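Local coordinates for conserved domain protein (Streptococcus pneumoniae, PDB 2I7R), which is of unknown function but belongs to the glyoxalase/bleomycin resistance protein/dioxygenase superfamily and is seen here as a two-fold symmetric pair, at the interface of chains A and B. Numbering follows the deposited sequence. Chains: chain A/B, Conserved domain protein.

Contact 1 and contact 2 lie side by side in one interface, the centres of their C-alpha atoms about 9 Å apart. Both draw on strand 5-12 of chain A and share A:Leu6, whose side chain serves contact 1 while its carbonyl oxygen serves contact 2. Contact 1 pairs that strand with strand 65-70 of chain B; contact 2 gathers the start of strand 5-12 and residues 45-46. As the interface is two-fold symmetric, strand pairing recurs with the chains exchanged, whereas A:His46 and B:His46 meet each other. Together they suggest a pair held by strand 5-12 of each chain against strand 65-70 and residues 45-46 of the other.

Contact 1: the interface of chains A and B. Residues chain A 6-10; chain B 66-68.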
ATOM      1  N   LEU A   6      -8.097   6.187  -0.107  1.00 26.61           N
ATOM      2  CA  LEU A   6      -6.943   5.391   0.313  1.00 25.60           C
ATOM      3  C   LEU A   6      -5.785   6.330   0.606  1.00 24.68           C
ATOM      4  O   LEU A   6      -5.222   6.893  -0.303  1.00 24.30           O
ATOM      5  CB  LEU A   6      -6.565   4.354  -0.769  1.00 25.74           C
ATOM      6  CG  LEU A   6      -5.288   3.523  -0.642  1.00 25.44           C
ATOM      7  CD1 LEU A   6      -5.171   2.904   0.714  1.00 26.34           C
ATOM      8  CD2 LEU A   6      -5.276   2.447  -1.713  1.00 25.94           C
ATOM      9  N   ASN A   7      -5.437   6.419   1.888  1.00 24.07           N
ATOM     10  CA  ASN A   7      -4.786   7.552   2.565  1.00 24.18           C
ATOM     11  C   ASN A   7      -3.483   7.131   3.221  1.00 22.34           C
ATOM     12  O   ASN A   7      -2.582   7.932   3.389  1.00 22.03           O
ATOM     13  CB  ASN A   7      -5.681   8.002   3.763  1.00 24.04           C
ATOM     14  CG  ASN A   7      -6.219   9.353   3.576  1.00 28.64           C
ATOM     15  OD1 ASN A   7      -6.294   9.828   2.456  1.00 36.27           O
ATOM     16  ND2 ASN A   7      -6.602  10.006   4.650  1.00 30.83           N
ATOM     17  N   GLN A   8      -3.468   5.893   3.702  1.00 19.99           N
ATOM     18  CA  GLN A   8      -2.417   5.396   4.576  1.00 19.00           C
ATOM     19  C   GLN A   8      -2.197   3.907   4.330  1.00 18.01           C
ATOM     20  O   GLN A   8      -3.142   3.137   4.175  1.00 17.48           O
ATOM     21  CB  GLN A   8      -2.813   5.635   6.037  1.00 18.49           C
ATOM     22  CG  GLN A   8      -1.778   5.207   7.042  1.00 18.93           C
ATOM     23  CD  GLN A   8      -2.174   5.533   8.495  1.00 19.98           C
ATOM     24  OE1 GLN A   8      -2.758   6.586   8.778  1.00 22.10           O
ATOM     25  NE2 GLN A   8      -1.832   4.632   9.418  1.00 17.74           N
ATOM     26  N   LEU A   9      -0.940   3.511   4.302  1.00 16.84           N
ATOM     27  CA  LEU A   9      -0.599   2.124   4.159  1.00 15.50           C
ATOM     28  C   LEU A   9       0.350   1.804   5.300  1.00 15.91           C
ATOM     29  O   LEU A   9       1.320   2.538   5.530  1.00 15.59           O
ATOM     30  CB  LEU A   9       0.070   1.893   2.794  1.00 15.00           C
ATOM     31  CG  LEU A   9       0.766   0.558   2.550  1.00 15.21           C
ATOM     32  CD1 LEU A   9      -0.255  -0.607   2.459  1.00 11.18           C
ATOM     33  CD2 LEU A   9       1.618   0.646   1.301  1.00 14.18           C
ATOM     34  N   ASP A  10       0.047   0.746   6.053  1.00 15.96           N
ATOM     35  CA  ASP A  10       0.982   0.293   7.075  1.00 16.89           C
ATOM     36  C   ASP A  10       1.708  -0.955   6.594  1.00 16.73           C
ATOM     37  O   ASP A  10       1.099  -1.839   6.025  1.00 17.57           O
ATOM     38  CB  ASP A  10       0.277  -0.084   8.377  1.00 16.94           C
ATOM     39  CG  ASP A  10      -0.593   1.016   8.939  1.00 18.75           C
ATOM     40  OD1 ASP A  10      -0.559   2.158   8.444  1.00 18.87           O
ATOM     41  OD2 ASP A  10      -1.339   0.691   9.889  1.00 20.63           O
TER
ATOM     42  N   ILE B  66      -1.798  -3.099   6.321  1.00 15.50           N
ATOM     43  CA  ILE B  66      -3.153  -2.585   6.486  1.00 16.85           C
ATOM     44  C   ILE B  66      -3.346  -1.442   5.506  1.00 16.69           C
ATOM     45  O   ILE B  66      -2.547  -0.505   5.479  1.00 16.55           O
ATOM     46  CB  ILE B  66      -3.372  -2.072   7.915  1.00 16.47           C
ATOM     47  CG1 ILE B  66      -3.129  -3.219   8.915  1.00 18.95           C
ATOM     48  CG2 ILE B  66      -4.751  -1.513   8.082  1.00 14.45           C
ATOM     49  CD1 ILE B  66      -3.278  -2.791  10.407  1.00 19.26           C
ATOM     50  N   ILE B  67      -4.388  -1.538   4.687  1.00 17.64           N
ATOM     51  CA  ILE B  67      -4.735  -0.489   3.716  1.00 18.66           C
ATOM     52  C   ILE B  67      -5.817   0.327   4.402  1.00 18.44           C
ATOM     53  O   ILE B  67      -6.858  -0.251   4.756  1.00 17.79           O
ATOM     54  CB  ILE B  67      -5.404  -1.088   2.439  1.00 19.47           C
ATOM     55  CG1 ILE B  67      -4.559  -2.169   1.754  1.00 21.55           C
ATOM     56  CG2 ILE B  67      -5.793  -0.005   1.465  1.00 19.79           C
ATOM     57  CD1 ILE B  67      -3.227  -1.678   1.380  1.00 26.61           C
ATOM     58  N   HIS B  68      -5.599   1.635   4.580  1.00 17.79           N
ATOM     59  CA  HIS B  68      -6.556   2.491   5.294  1.00 18.22           C
ATOM     60  C   HIS B  68      -7.282   3.367   4.335  1.00 19.26           C
ATOM     61  O   HIS B  68      -6.644   4.158   3.618  1.00 18.99           O
ATOM     62  CB  HIS B  68      -5.899   3.435   6.317  1.00 18.06           C
ATOM     63  CG  HIS B  68      -5.201   2.746   7.428  1.00 17.29           C
ATOM     64  ND1 HIS B  68      -5.786   2.531   8.652  1.00 19.42           N
ATOM     65  CD2 HIS B  68      -3.965   2.205   7.499  1.00 19.27           C
ATOM     66  CE1 HIS B  68      -4.941   1.881   9.434  1.00 19.33           C
ATOM     67  NE2 HIS B  68      -3.821   1.684   8.760  1.00 19.81           N
TER
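B:Ile67 reaches chain A with both branches, its CD1 meeting CD1 of A:Leu9 and its CG2 turned toward A:Leu6. CD1 of A:Leu9 lies 3.3 Å from CD1 of B:Ile67, tighter than usual, on side chains that run alongside each other in the same direction. CD2 of A:Leu6 lies 4.0 Å from CG2 of B:Ile67, the side chains crossing at a slant.

Between the two layers the backbones pair: A:Asp10 N gives to B:Ile66 O at 2.9 Å, and B:His68 N to A:Gln8 O at 2.9 Å.

The imidazole of B:His68 emerges on the other side of the strand pair, in the polar rim. NE2 of A:Gln8 stands over one face, near the rim of the ring, and CG2 of B:Ile66, from the histidine's own strand, lies over the rim of the opposite face. A:Gln8 is extended beyond CG and lies alongside the histidine, its CG 3.7 Å from CD2 of B:His68. The carboxylate of A:Asp10 bridges the pair. Its OD2 accepts from NE2 of B:His68 at 2.9 Å, with the oxygen in the ring plane but the donor above the carboxylate plane. Its OD1 takes the amide NE2 of A:Gln8 at 2.9 Å on the syn lone pair. The two bonds would hold the carboxylate in its orientation and restrain the amide and the imidazole.

Strand 5-12 of chain A thus runs antiparallel to strand 65-70 of chain B, continuing a sheet across the two chains of the deposited assembly, which may be the biological dimer.

Contact 2: the interface of chains A and B. Residues chain A 5-6, 45-46; chain B 5-6, 46.
The backbone turns at A:Ser45, in the loop just ahead of strand 46-51, and becomes extended at A:His46, facing the extended start of strand 5-12 of chain B at B:Asn5 and B:Leu6. A:Ser45 presents its backbone N to the side-chain carbonyl OD1 of B:Asn5 at 3.1 Å, tilted from the carbonyl plane. The hydroxyl OG of A:Ser45 gives to the same oxygen, OD1 of B:Asn5, at 2.7 Å, this time in the carbonyl plane and on a lone pair. With OG tucked between its own backbone N and carbonyl carbon (chi1 65°), the serine brings both donors to one acceptor.

The hydroxyl also links to the imidazole of the partner chain: OG of A:Ser45 lies 2.7 Å from NE2 of B:His46, and having given its hydrogen to the asparagine it would probably accept here. The carbonyl O of A:Leu6 lies over the face of that ring, above ND1 of B:His46 at 2.8 Å, a close contact and not an in-plane hydrogen bond. A weak bond joins ND1 to OD1 of A:Asn5 at the ring edge. The bond at NE2, the weak one at ND1 and the contact on the face together probably limit how the ring turns.

A:His46 and B:His46 pass each other head to tail, edge to face, with ring planes almost perpendicular. CD2 of A:His46 comes within 3.4 Å of CD2 of B:His46. CG of B:Leu6 stands over the face of A:His46, away from the ring centre and 3.8 Å from CG of A:His46. The symmetry of the interface is therefore broken locally: one histidine (B:His46, chi1 -50°) is bonded to the serine hydroxyl, with a carbonyl oxygen over its face, the other (A:His46, chi1 -156°) packed under a leucine.

The site joins the beginnings of both first strands to the residues around 46 of the opposite chain, and so probably fixes how the two subunits are set against each other, if the pair is a dimer in solution.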
ATOM      1  N   ASN A   5     -11.196   7.353   0.338  1.00 34.49           N
ATOM      2  CA  ASN A   5      -9.843   7.848   0.045  1.00 31.71           C
ATOM      3  C   ASN A   5      -8.766   6.996   0.712  1.00 29.25           C
ATOM      4  O   ASN A   5      -8.589   7.042   1.939  1.00 28.67           O
ATOM      5  CB  ASN A   5      -9.710   9.337   0.452  1.00 31.98           C
ATOM      6  CG  ASN A   5      -8.397   9.982  -0.011  1.00 32.13           C
ATOM      7  OD1 ASN A   5      -7.931   9.754  -1.123  1.00 33.10           O
ATOM      8  ND2 ASN A   5      -7.824  10.828   0.847  1.00 30.08           N
ATOM      9  N   LEU A   6      -8.097   6.187  -0.107  1.00 26.61           N
ATOM     10  CA  LEU A   6      -6.943   5.391   0.313  1.00 25.60           C
ATOM     11  C   LEU A   6      -5.785   6.330   0.606  1.00 24.68           C
ATOM     12  O   LEU A   6      -5.222   6.893  -0.303  1.00 24.30           O
ATOM     13  CB  LEU A   6      -6.565   4.354  -0.769  1.00 25.74           C
ATOM     14  CG  LEU A   6      -5.288   3.523  -0.642  1.00 25.44           C
ATOM     15  CD1 LEU A   6      -5.171   2.904   0.714  1.00 26.34           C
ATOM     16  CD2 LEU A   6      -5.276   2.447  -1.713  1.00 25.94           C
ATOM     17  N   SER A  45       0.538  13.084  -0.941  1.00 29.44           N
ATOM     18  CA  SER A  45      -0.841  13.019  -0.453  1.00 30.99           C
ATOM     19  C   SER A  45      -1.138  11.718   0.261  1.00 30.61           C
ATOM     20  O   SER A  45      -2.315  11.402   0.506  1.00 32.31           O
ATOM     21  CB  SER A  45      -1.778  13.057  -1.663  1.00 31.24           C
ATOM     22  OG  SER A  45      -1.574  11.867  -2.459  1.00 35.59           O
ATOM     23  N   HIS A  46      -0.111  10.937   0.571  1.00 29.59           N
ATOM     24  CA  HIS A  46      -0.312   9.579   1.114  1.00 27.96           C
ATOM     25  C   HIS A  46       0.674   9.383   2.260  1.00 26.09           C
ATOM     26  O   HIS A  46       1.780   9.901   2.216  1.00 25.88           O
ATOM     27  CB  HIS A  46      -0.066   8.581  -0.025  1.00 29.12           C
ATOM     28  CG  HIS A  46      -0.735   7.241   0.125  1.00 30.55           C
ATOM     29  ND1 HIS A  46      -0.506   6.394   1.194  1.00 30.45           N
ATOM     30  CD2 HIS A  46      -1.567   6.568  -0.711  1.00 32.22           C
ATOM     31  CE1 HIS A  46      -1.191   5.280   1.028  1.00 29.04           C
ATOM     32  NE2 HIS A  46      -1.836   5.355  -0.123  1.00 32.50           N
TER
ATOM     33  N   ASN B   5       4.877  11.581  -4.912  1.00 29.15           N
ATOM     34  CA  ASN B   5       3.493  11.265  -4.573  1.00 26.92           C
ATOM     35  C   ASN B   5       3.182   9.775  -4.616  1.00 25.21           C
ATOM     36  O   ASN B   5       3.176   9.157  -5.685  1.00 23.71           O
ATOM     37  CB  ASN B   5       2.492  12.061  -5.435  1.00 26.55           C
ATOM     38  CG  ASN B   5       1.024  11.932  -4.927  1.00 28.49           C
ATOM     39  OD1 ASN B   5       0.769  11.776  -3.707  1.00 27.62           O
ATOM     40  ND2 ASN B   5       0.051  12.006  -5.875  1.00 26.27           N
ATOM     41  N   LEU B   6       2.965   9.202  -3.441  1.00 23.20           N
ATOM     42  CA  LEU B   6       2.563   7.812  -3.353  1.00 22.69           C
ATOM     43  C   LEU B   6       1.051   7.656  -3.780  1.00 21.57           C
ATOM     44  O   LEU B   6       0.170   8.011  -3.034  1.00 21.29           O
ATOM     45  CB  LEU B   6       2.903   7.259  -1.942  1.00 22.44           C
ATOM     46  CG  LEU B   6       2.391   5.885  -1.494  1.00 22.69           C
ATOM     47  CD1 LEU B   6       2.774   4.908  -2.483  1.00 24.18           C
ATOM     48  CD2 LEU B   6       2.899   5.480  -0.116  1.00 21.92           C
ATOM     49  N   HIS B  46      -6.142   7.729  -5.162  1.00 33.85           N
ATOM     50  CA  HIS B  46      -5.098   6.735  -5.175  1.00 32.42           C
ATOM     51  C   HIS B  46      -5.608   5.433  -5.793  1.00 30.37           C
ATOM     52  O   HIS B  46      -6.794   5.116  -5.720  1.00 29.55           O
ATOM     53  CB  HIS B  46      -4.542   6.590  -3.765  1.00 33.12           C
ATOM     54  CG  HIS B  46      -4.177   7.909  -3.143  1.00 37.84           C
ATOM     55  ND1 HIS B  46      -5.094   8.712  -2.491  1.00 43.11           N
ATOM     56  CD2 HIS B  46      -3.003   8.587  -3.109  1.00 41.21           C
ATOM     57  CE1 HIS B  46      -4.490   9.804  -2.047  1.00 43.26           C
ATOM     58  NE2 HIS B  46      -3.221   9.755  -2.411  1.00 42.72           N
TER